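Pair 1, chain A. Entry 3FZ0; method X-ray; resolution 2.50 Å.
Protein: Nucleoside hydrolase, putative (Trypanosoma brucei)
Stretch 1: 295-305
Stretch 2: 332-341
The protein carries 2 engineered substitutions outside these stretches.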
# COMPACT_ATOMS: atom_id res chain seq x y z
N SER A 295 -29.29 -13.52 -21.26
CA SER A 295 -28.43 -12.59 -22.02
C SER A 295 -26.94 -12.78 -21.74
O SER A 295 -26.12 -12.23 -22.47
CB SER A 295 -28.80 -11.14 -21.73
OG SER A 295 -28.30 -10.75 -20.46
N VAL A 296 -26.60 -13.52 -20.69
CA VAL A 296 -25.22 -13.81 -20.37
C VAL A 296 -24.81 -14.97 -21.26
O VAL A 296 -25.23 -16.08 -21.06
CB VAL A 296 -25.03 -14.15 -18.85
CG1 VAL A 296 -23.62 -14.69 -18.54
CG2 VAL A 296 -25.35 -12.94 -17.97
N LEU A 297 -23.99 -14.70 -22.27
CA LEU A 297 -23.50 -15.75 -23.17
C LEU A 297 -22.27 -16.47 -22.62
O LEU A 297 -22.05 -17.64 -22.92
CB LEU A 297 -23.23 -15.19 -24.58
CG LEU A 297 -24.45 -14.76 -25.41
CD1 LEU A 297 -24.06 -14.23 -26.82
CD2 LEU A 297 -25.59 -15.87 -25.49
N ASP A 298 -21.48 -15.77 -21.81
CA ASP A 298 -20.24 -16.31 -21.27
C ASP A 298 -19.90 -15.63 -19.97
O ASP A 298 -20.10 -14.41 -19.81
CB ASP A 298 -19.09 -16.13 -22.27
CG ASP A 298 -18.03 -17.21 -22.15
OD1 ASP A 298 -18.03 -18.01 -21.16
OD2 ASP A 298 -17.17 -17.26 -23.05
N SER A 299 -19.39 -16.42 -19.02
CA SER A 299 -18.91 -15.91 -17.74
C SER A 299 -17.93 -16.87 -17.07
O SER A 299 -17.71 -18.00 -17.52
CB SER A 299 -20.08 -15.57 -16.81
OG SER A 299 -20.84 -16.70 -16.50
N PHE A 300 -17.30 -16.38 -16.00
CA PHE A 300 -16.29 -17.14 -15.29
C PHE A 300 -16.46 -16.97 -13.78
O PHE A 300 -16.23 -15.88 -13.22
CB PHE A 300 -14.87 -16.77 -15.76
CG PHE A 300 -13.80 -17.61 -15.12
CD1 PHE A 300 -13.75 -18.99 -15.35
CD2 PHE A 300 -12.86 -17.04 -14.27
CE1 PHE A 300 -12.75 -19.81 -14.73
CE2 PHE A 300 -11.86 -17.84 -13.65
CZ PHE A 300 -11.81 -19.22 -13.89
N LEU A 301 -16.89 -18.04 -13.13
CA LEU A 301 -17.11 -18.04 -11.69
C LEU A 301 -15.80 -18.32 -10.95
O LEU A 301 -15.20 -19.39 -11.12
CB LEU A 301 -18.20 -19.05 -11.32
CG LEU A 301 -18.54 -19.32 -9.83
CD1 LEU A 301 -18.89 -18.04 -9.06
CD2 LEU A 301 -19.64 -20.38 -9.64
N THR A 302 -15.35 -17.37 -10.14
CA THR A 302 -14.10 -17.57 -9.39
C THR A 302 -14.06 -16.63 -8.19
O THR A 302 -15.08 -16.03 -7.87
CB THR A 302 -12.87 -17.33 -10.29
OG1 THR A 302 -11.67 -17.58 -9.54
CG2 THR A 302 -12.86 -15.89 -10.82
N TYR A 303 -12.89 -16.49 -7.56
CA TYR A 303 -12.68 -15.52 -6.48
C TYR A 303 -12.22 -14.17 -7.02
O TYR A 303 -11.25 -14.09 -7.78
CB TYR A 303 -11.64 -16.02 -5.48
CG TYR A 303 -11.36 -15.03 -4.37
CD1 TYR A 303 -12.27 -14.86 -3.30
CD2 TYR A 303 -10.19 -14.25 -4.39
CE1 TYR A 303 -12.02 -13.95 -2.28
CE2 TYR A 303 -9.93 -13.33 -3.37
CZ TYR A 303 -10.85 -13.18 -2.32
OH TYR A 303 -10.60 -12.28 -1.32
N VAL A 304 -12.94 -13.12 -6.61
CA VAL A 304 -12.66 -11.76 -6.98
C VAL A 304 -12.64 -10.88 -5.73
O VAL A 304 -13.41 -11.09 -4.77
CB VAL A 304 -13.74 -11.26 -7.97
CG1 VAL A 304 -13.61 -9.79 -8.30
CG2 VAL A 304 -13.68 -12.09 -9.24
N THR A 305 -11.71 -9.92 -5.72
CA THR A 305 -11.70 -8.87 -4.70
C THR A 305 -11.26 -7.53 -5.28
O THR A 305 -10.91 -7.45 -6.44
CB THR A 305 -10.90 -9.28 -3.45
OG1 THR A 305 -11.27 -8.43 -2.37
CG2 THR A 305 -9.41 -9.18 -3.66
N GLY A 332 -8.21 -19.23 2.12
CA GLY A 332 -9.47 -18.65 2.57
C GLY A 332 -10.16 -17.93 1.42
O GLY A 332 -10.90 -16.96 1.63
N ARG A 333 -9.94 -18.39 0.19
CA ARG A 333 -10.79 -17.97 -0.93
C ARG A 333 -11.91 -18.97 -1.17
O ARG A 333 -11.88 -20.10 -0.69
CB ARG A 333 -9.97 -17.76 -2.21
CG ARG A 333 -8.87 -16.75 -2.04
CD ARG A 333 -8.07 -16.62 -3.28
NE ARG A 333 -6.94 -15.72 -3.10
CZ ARG A 333 -5.92 -15.65 -3.94
NH1 ARG A 333 -5.90 -16.43 -5.03
NH2 ARG A 333 -4.90 -14.83 -3.69
N TRP A 334 -12.91 -18.51 -1.92
CA TRP A 334 -14.04 -19.33 -2.38
C TRP A 334 -14.56 -18.65 -3.63
O TRP A 334 -14.17 -17.51 -3.90
CB TRP A 334 -15.11 -19.46 -1.29
CG TRP A 334 -16.02 -18.28 -1.15
CD1 TRP A 334 -17.29 -18.19 -1.61
CD2 TRP A 334 -15.74 -17.03 -0.48
NE1 TRP A 334 -17.83 -16.97 -1.29
CE2 TRP A 334 -16.90 -16.24 -0.59
CE3 TRP A 334 -14.63 -16.52 0.22
CZ2 TRP A 334 -17.00 -14.95 -0.05
CZ3 TRP A 334 -14.72 -15.22 0.77
CH2 TRP A 334 -15.90 -14.46 0.63
N ARG A 335 -15.39 -19.33 -4.42
CA ARG A 335 -15.91 -18.74 -5.66
C ARG A 335 -17.06 -17.79 -5.37
O ARG A 335 -18.25 -18.19 -5.36
CB ARG A 335 -16.33 -19.83 -6.65
CG ARG A 335 -15.18 -20.51 -7.26
CD ARG A 335 -15.54 -21.58 -8.26
NE ARG A 335 -14.39 -22.49 -8.39
CZ ARG A 335 -13.31 -22.26 -9.14
NH1 ARG A 335 -13.23 -21.15 -9.87
NH2 ARG A 335 -12.31 -23.16 -9.16
N ASN A 336 -16.72 -16.53 -5.12
CA ASN A 336 -17.67 -15.54 -4.65
C ASN A 336 -18.23 -14.63 -5.71
O ASN A 336 -19.11 -13.83 -5.41
CB ASN A 336 -17.04 -14.66 -3.57
CG ASN A 336 -15.90 -13.79 -4.10
OD1 ASN A 336 -15.30 -14.09 -5.13
ND2 ASN A 336 -15.58 -12.73 -3.38
N CYS A 337 -17.72 -14.73 -6.94
CA CYS A 337 -18.08 -13.77 -7.97
C CYS A 337 -18.14 -14.36 -9.38
O CYS A 337 -17.24 -15.08 -9.79
CB CYS A 337 -17.11 -12.61 -7.91
SG CYS A 337 -17.31 -11.36 -9.20
N ASN A 338 -19.23 -14.07 -10.09
CA ASN A 338 -19.37 -14.48 -11.49
C ASN A 338 -19.00 -13.31 -12.39
O ASN A 338 -19.70 -12.31 -12.45
CB ASN A 338 -20.80 -14.96 -11.76
CG ASN A 338 -20.93 -15.74 -13.08
OD1 ASN A 338 -20.00 -16.44 -13.51
ND2 ASN A 338 -22.09 -15.61 -13.73
N VAL A 339 -17.85 -13.43 -13.05
CA VAL A 339 -17.32 -12.38 -13.91
C VAL A 339 -17.98 -12.57 -15.26
O VAL A 339 -17.72 -13.58 -15.92
CB VAL A 339 -15.76 -12.47 -14.02
CG1 VAL A 339 -15.22 -11.42 -14.94
CG2 VAL A 339 -15.14 -12.36 -12.61
N ILE A 340 -18.86 -11.64 -15.65
CA ILE A 340 -19.57 -11.71 -16.92
C ILE A 340 -18.61 -11.30 -18.05
O ILE A 340 -18.06 -10.20 -18.02
CB ILE A 340 -20.80 -10.78 -16.93
CG1 ILE A 340 -21.64 -10.89 -15.63
CG2 ILE A 340 -21.62 -10.98 -18.19
CD1 ILE A 340 -22.24 -12.27 -15.33
N THR A 341 -18.43 -12.16 -19.06
CA THR A 341 -17.44 -11.88 -20.12
C THR A 341 -18.03 -11.68 -21.51
O THR A 341 -17.36 -11.12 -22.36
CB THR A 341 -16.30 -12.90 -20.17
OG1 THR A 341 -16.83 -14.20 -20.40
CG2 THR A 341 -15.48 -12.90 -18.82
O HOH W 1 -19.97 -18.67 -14.79

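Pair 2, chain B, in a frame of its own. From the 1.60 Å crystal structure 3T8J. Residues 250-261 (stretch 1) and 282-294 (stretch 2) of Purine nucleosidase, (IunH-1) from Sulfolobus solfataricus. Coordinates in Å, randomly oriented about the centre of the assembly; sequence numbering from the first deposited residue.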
# COMPACT_ATOMS: atom_id res chain seq x y z
N ILE B 250 26.99 -23.64 -17.36
CA ILE B 250 25.90 -24.42 -16.74
C ILE B 250 24.55 -23.71 -16.96
O ILE B 250 23.53 -24.37 -17.14
CB ILE B 250 26.19 -24.72 -15.25
CG1 ILE B 250 27.39 -25.68 -15.16
CG2 ILE B 250 24.94 -25.34 -14.55
CD1 ILE B 250 27.94 -25.91 -13.78
N ALA B 251 24.56 -22.37 -17.02
CA ALA B 251 23.38 -21.61 -17.44
C ALA B 251 23.23 -21.66 -18.97
O ALA B 251 24.18 -21.36 -19.72
CB ALA B 251 23.44 -20.15 -16.95
N THR B 252 22.07 -22.09 -19.43
CA THR B 252 21.83 -22.25 -20.87
C THR B 252 20.88 -21.21 -21.50
O THR B 252 20.78 -21.12 -22.73
CB THR B 252 21.33 -23.67 -21.18
OG1 THR B 252 20.21 -23.95 -20.34
CG2 THR B 252 22.42 -24.69 -20.88
N ARG B 253 20.19 -20.43 -20.67
CA ARG B 253 19.42 -19.28 -21.14
C ARG B 253 19.48 -18.16 -20.10
O ARG B 253 19.24 -18.40 -18.92
CB ARG B 253 17.97 -19.67 -21.40
CG ARG B 253 17.18 -18.63 -22.15
CD ARG B 253 15.71 -19.05 -22.32
NE ARG B 253 14.93 -17.85 -22.16
CZ ARG B 253 13.77 -17.71 -21.53
NH1 ARG B 253 13.11 -18.74 -20.97
NH2 ARG B 253 13.25 -16.50 -21.49
N ARG B 254 19.83 -16.95 -20.53
CA ARG B 254 19.87 -15.76 -19.66
C ARG B 254 19.19 -14.58 -20.37
O ARG B 254 19.25 -14.48 -21.60
CB ARG B 254 21.32 -15.37 -19.34
CG ARG B 254 22.18 -16.48 -18.74
CD ARG B 254 23.41 -15.90 -18.06
NE ARG B 254 24.51 -16.84 -17.92
CZ ARG B 254 25.64 -16.59 -17.25
NH1 ARG B 254 25.84 -15.40 -16.66
NH2 ARG B 254 26.59 -17.52 -17.20
N GLU B 255 18.56 -13.69 -19.60
CA GLU B 255 17.97 -12.46 -20.13
C GLU B 255 18.30 -11.30 -19.20
O GLU B 255 18.16 -11.43 -17.99
CB GLU B 255 16.44 -12.55 -20.17
CG GLU B 255 15.87 -13.81 -20.85
CD GLU B 255 16.06 -13.84 -22.35
OE1 GLU B 255 16.44 -12.81 -22.98
OE2 GLU B 255 15.82 -14.93 -22.94
N LYS B 256 18.68 -10.16 -19.75
CA LYS B 256 18.85 -8.98 -18.92
C LYS B 256 17.52 -8.23 -18.86
O LYS B 256 16.97 -7.82 -19.89
CB LYS B 256 19.94 -8.07 -19.50
CG LYS B 256 21.33 -8.66 -19.35
CD LYS B 256 22.43 -7.67 -19.75
CE LYS B 256 23.81 -8.23 -19.47
NZ LYS B 256 24.91 -7.28 -19.89
N ARG B 257 17.00 -8.05 -17.65
CA ARG B 257 15.67 -7.48 -17.45
C ARG B 257 15.66 -6.49 -16.31
O ARG B 257 16.66 -6.35 -15.60
CB ARG B 257 14.67 -8.64 -17.26
CG ARG B 257 14.30 -9.20 -18.65
CD ARG B 257 13.47 -10.44 -18.66
NE ARG B 257 13.21 -10.88 -20.02
CZ ARG B 257 12.55 -12.00 -20.34
NH1 ARG B 257 12.09 -12.82 -19.41
NH2 ARG B 257 12.35 -12.29 -21.62
N PHE B 258 14.53 -5.78 -16.13
CA PHE B 258 14.37 -4.82 -15.05
C PHE B 258 13.51 -5.46 -13.94
O PHE B 258 12.33 -5.80 -14.19
CB PHE B 258 13.73 -3.51 -15.55
CG PHE B 258 13.45 -2.52 -14.45
CD1 PHE B 258 14.48 -1.95 -13.73
CD2 PHE B 258 12.14 -2.13 -14.17
CE1 PHE B 258 14.22 -1.04 -12.72
CE2 PHE B 258 11.88 -1.22 -13.17
CZ PHE B 258 12.92 -0.69 -12.44
N VAL B 259 14.12 -5.63 -12.77
CA VAL B 259 13.47 -6.31 -11.62
C VAL B 259 13.11 -5.28 -10.56
O VAL B 259 13.97 -4.50 -10.12
CB VAL B 259 14.41 -7.33 -10.99
CG1 VAL B 259 13.70 -8.03 -9.79
CG2 VAL B 259 14.88 -8.38 -12.02
N VAL B 260 11.83 -5.28 -10.14
CA VAL B 260 11.35 -4.44 -9.05
C VAL B 260 11.07 -5.37 -7.85
O VAL B 260 10.50 -6.43 -8.08
CB VAL B 260 10.08 -3.71 -9.40
CG1 VAL B 260 9.55 -2.92 -8.21
CG2 VAL B 260 10.37 -2.72 -10.57
N ILE B 261 11.55 -4.97 -6.67
CA ILE B 261 11.28 -5.74 -5.43
C ILE B 261 10.09 -5.11 -4.73
O ILE B 261 10.07 -3.91 -4.43
CB ILE B 261 12.48 -5.67 -4.50
CG1 ILE B 261 13.78 -6.09 -5.18
CG2 ILE B 261 12.19 -6.52 -3.22
CD1 ILE B 261 13.78 -7.53 -5.73
N SER B 282 5.53 -0.12 -19.68
CA SER B 282 6.82 -0.55 -19.17
C SER B 282 7.22 0.37 -18.02
O SER B 282 6.84 1.55 -17.98
CB SER B 282 7.87 -0.60 -20.28
OG SER B 282 9.19 -0.88 -19.84
N TRP B 283 7.92 -0.19 -17.05
CA TRP B 283 8.31 0.56 -15.88
C TRP B 283 9.64 1.27 -16.07
O TRP B 283 9.83 2.41 -15.60
CB TRP B 283 8.42 -0.41 -14.70
CG TRP B 283 7.14 -1.10 -14.39
CD1 TRP B 283 5.87 -0.60 -14.47
CD2 TRP B 283 7.00 -2.45 -13.90
NE1 TRP B 283 4.95 -1.55 -14.07
CE2 TRP B 283 5.62 -2.69 -13.73
CE3 TRP B 283 7.91 -3.46 -13.61
CZ2 TRP B 283 5.13 -3.92 -13.24
CZ3 TRP B 283 7.43 -4.67 -13.13
CH2 TRP B 283 6.05 -4.88 -12.95
N SER B 284 10.57 0.59 -16.74
CA SER B 284 11.87 1.13 -17.10
C SER B 284 12.42 0.36 -18.28
O SER B 284 12.11 -0.82 -18.45
CB SER B 284 12.89 1.03 -15.95
OG SER B 284 14.11 1.69 -16.23
N ASP B 285 13.24 1.01 -19.10
CA ASP B 285 13.98 0.29 -20.14
C ASP B 285 15.42 -0.03 -19.77
O ASP B 285 16.19 -0.46 -20.63
CB ASP B 285 13.92 1.09 -21.44
CG ASP B 285 12.61 0.90 -22.14
OD1 ASP B 285 12.40 -0.21 -22.70
OD2 ASP B 285 11.79 1.85 -22.12
N LYS B 286 15.77 0.14 -18.50
CA LYS B 286 17.12 -0.05 -18.04
C LYS B 286 17.21 -1.35 -17.23
O LYS B 286 16.75 -1.38 -16.10
CB LYS B 286 17.55 1.13 -17.17
CG LYS B 286 17.47 2.47 -17.87
CD LYS B 286 17.59 3.58 -16.83
CE LYS B 286 17.55 4.94 -17.50
NZ LYS B 286 17.58 6.02 -16.46
N PRO B 287 17.78 -2.40 -17.81
CA PRO B 287 17.90 -3.62 -16.99
C PRO B 287 18.80 -3.43 -15.78
O PRO B 287 19.77 -2.68 -15.81
CB PRO B 287 18.53 -4.63 -17.93
CG PRO B 287 19.11 -3.85 -19.04
CD PRO B 287 18.29 -2.61 -19.18
N ASN B 288 18.49 -4.15 -14.70
CA ASN B 288 19.32 -4.15 -13.49
C ASN B 288 19.77 -5.55 -13.06
O ASN B 288 20.49 -5.68 -12.07
CB ASN B 288 18.62 -3.41 -12.33
CG ASN B 288 17.34 -4.05 -11.91
OD1 ASN B 288 16.87 -4.94 -12.59
ND2 ASN B 288 16.74 -3.59 -10.79
N ALA B 289 19.43 -6.59 -13.81
CA ALA B 289 19.85 -7.95 -13.45
C ALA B 289 19.83 -8.87 -14.64
O ALA B 289 18.96 -8.76 -15.49
CB ALA B 289 18.95 -8.53 -12.35
N GLU B 290 20.80 -9.77 -14.69
CA GLU B 290 20.80 -10.84 -15.66
C GLU B 290 20.17 -12.03 -14.99
O GLU B 290 20.68 -12.49 -13.97
CB GLU B 290 22.21 -11.18 -16.09
CG GLU B 290 22.29 -12.23 -17.13
CD GLU B 290 23.74 -12.52 -17.50
OE1 GLU B 290 24.52 -12.93 -16.59
OE2 GLU B 290 24.07 -12.33 -18.68
N ILE B 291 19.09 -12.53 -15.55
CA ILE B 291 18.33 -13.61 -14.93
C ILE B 291 18.58 -14.92 -15.67
O ILE B 291 18.51 -14.98 -16.90
CB ILE B 291 16.81 -13.29 -14.92
CG1 ILE B 291 16.56 -11.91 -14.29
CG2 ILE B 291 16.01 -14.44 -14.27
CD1 ILE B 291 15.04 -11.49 -14.22
N VAL B 292 18.86 -16.00 -14.92
CA VAL B 292 19.03 -17.33 -15.49
C VAL B 292 17.67 -18.02 -15.58
O VAL B 292 16.97 -18.15 -14.57
CB VAL B 292 20.01 -18.17 -14.65
CG1 VAL B 292 20.07 -19.63 -15.15
CG2 VAL B 292 21.40 -17.51 -14.64
N TYR B 293 17.29 -18.44 -16.78
CA TYR B 293 15.99 -19.07 -17.02
C TYR B 293 16.07 -20.58 -17.27
O TYR B 293 15.06 -21.27 -17.14
CB TYR B 293 15.25 -18.37 -18.18
CG TYR B 293 14.57 -17.07 -17.77
CD1 TYR B 293 15.21 -15.82 -17.88
CD2 TYR B 293 13.29 -17.08 -17.25
CE1 TYR B 293 14.54 -14.64 -17.50
CE2 TYR B 293 12.63 -15.91 -16.86
CZ TYR B 293 13.27 -14.69 -16.97
OH TYR B 293 12.59 -13.54 -16.57
N GLU B 294 17.25 -21.09 -17.65
CA GLU B 294 17.46 -22.52 -17.90
C GLU B 294 18.90 -22.93 -17.56
O GLU B 294 19.82 -22.10 -17.64
CB GLU B 294 17.17 -22.87 -19.39
CG GLU B 294 15.76 -22.53 -19.91
CD GLU B 294 15.58 -22.85 -21.40
OE1 GLU B 294 16.23 -23.78 -21.92
OE2 GLU B 294 14.77 -22.14 -22.04

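In both pairs two strands run antiparallel, their axes 4.4 Å apart at 154° in pair 1 and 4.5 Å apart at 147° in pair 2; 14 central residues superpose with an RMSD of 0.7 Å. Four rungs of the ladder correspond, among them A:Phe300 with A:Val339 and B:Glu255 with B:Ile291, and each of these two couples exchanges two backbone hydrogen bonds (A:Phe300 N to A:Val339 O 2.8 Å, A:Val339 N to A:Phe300 O 2.9 Å; B:Glu255 N to B:Ile291 O 3.0 Å, B:Ile291 N to B:Glu255 O 2.8 Å). At the next hydrogen-bonded couple, A:Thr302 N reaches A:Cys337 O at 3.0 Å, as B:Arg257 N reaches B:Ala289 O at 3.0 Å.

The closest likeness is an asparagine, A:Asn336 and B:Asn288, both with chi1 in p. Lying just before the second strand, each carboxamide acts as a piece of backbone and extends the ladder: A:Asn336 OD1 accepts from A:Val304 N (2.9 Å) and B:Asn288 OD1 from B:Val259 N (2.8 Å), while A:Asn336 ND2 donates to A:Val304 O (3.1 Å) and B:Asn288 ND2 to B:Val259 O (3.0 Å). The matched valines also pack alike, A:Val304 CG2 lying 3.7 Å from A:Val339 CG2 and B:Val259 CG2 3.8 Å from B:Ile291 CD1.

At A:Tyr303 and B:Phe258 both rings have chi1 in t and receive a CH group over one face, but from different sources. A:Arg333 CG sits 3.7 Å from the centroid of the A:Tyr303 ring; B:Ser284 CB sits 3.6 Å from that of B:Phe258.

Elsewhere the side chains diverge. A:Ser299 and A:Asn338 meet through a weak hydrogen bond, A:Asn338 ND2 to A:Ser299 OG at 3.2 Å, and share a water 2.7 Å from A:Ser299 OG and 2.6 Å from A:Asn338 OD1; at the matching positions B:Arg254 and B:Glu290 form a salt bridge, B:Arg254 NH1 to B:Glu290 OE1 2.8 Å. A:Arg335 and B:Pro287 both lay an aliphatic carbon against the first strand, A:Arg335 CB 3.9 Å from A:Leu301 CG and B:Pro287 CB 4.0 Å from B:Lys256 CB; A:Arg335 adds a hydrogen bond from NH1 to A:Leu301 O at 2.9 Å, which B:Pro287, with no side-chain donor, does not.

Where A:Asp298 CB and A:Thr341 OG1 lie 3.5 Å apart, pair 2 places B:Arg253 and B:Tyr293: the guanidinium lies flat on the ring, centres 4.5 Å apart, while B:Arg253 NE bridges to B:Glu255 OE2 at 3.2 Å. A bulge between B:Arg253 and B:Arg254 shifts the register by one. These larger side chains contribute to the greater buried surface, 1171 Å² against 926 Å².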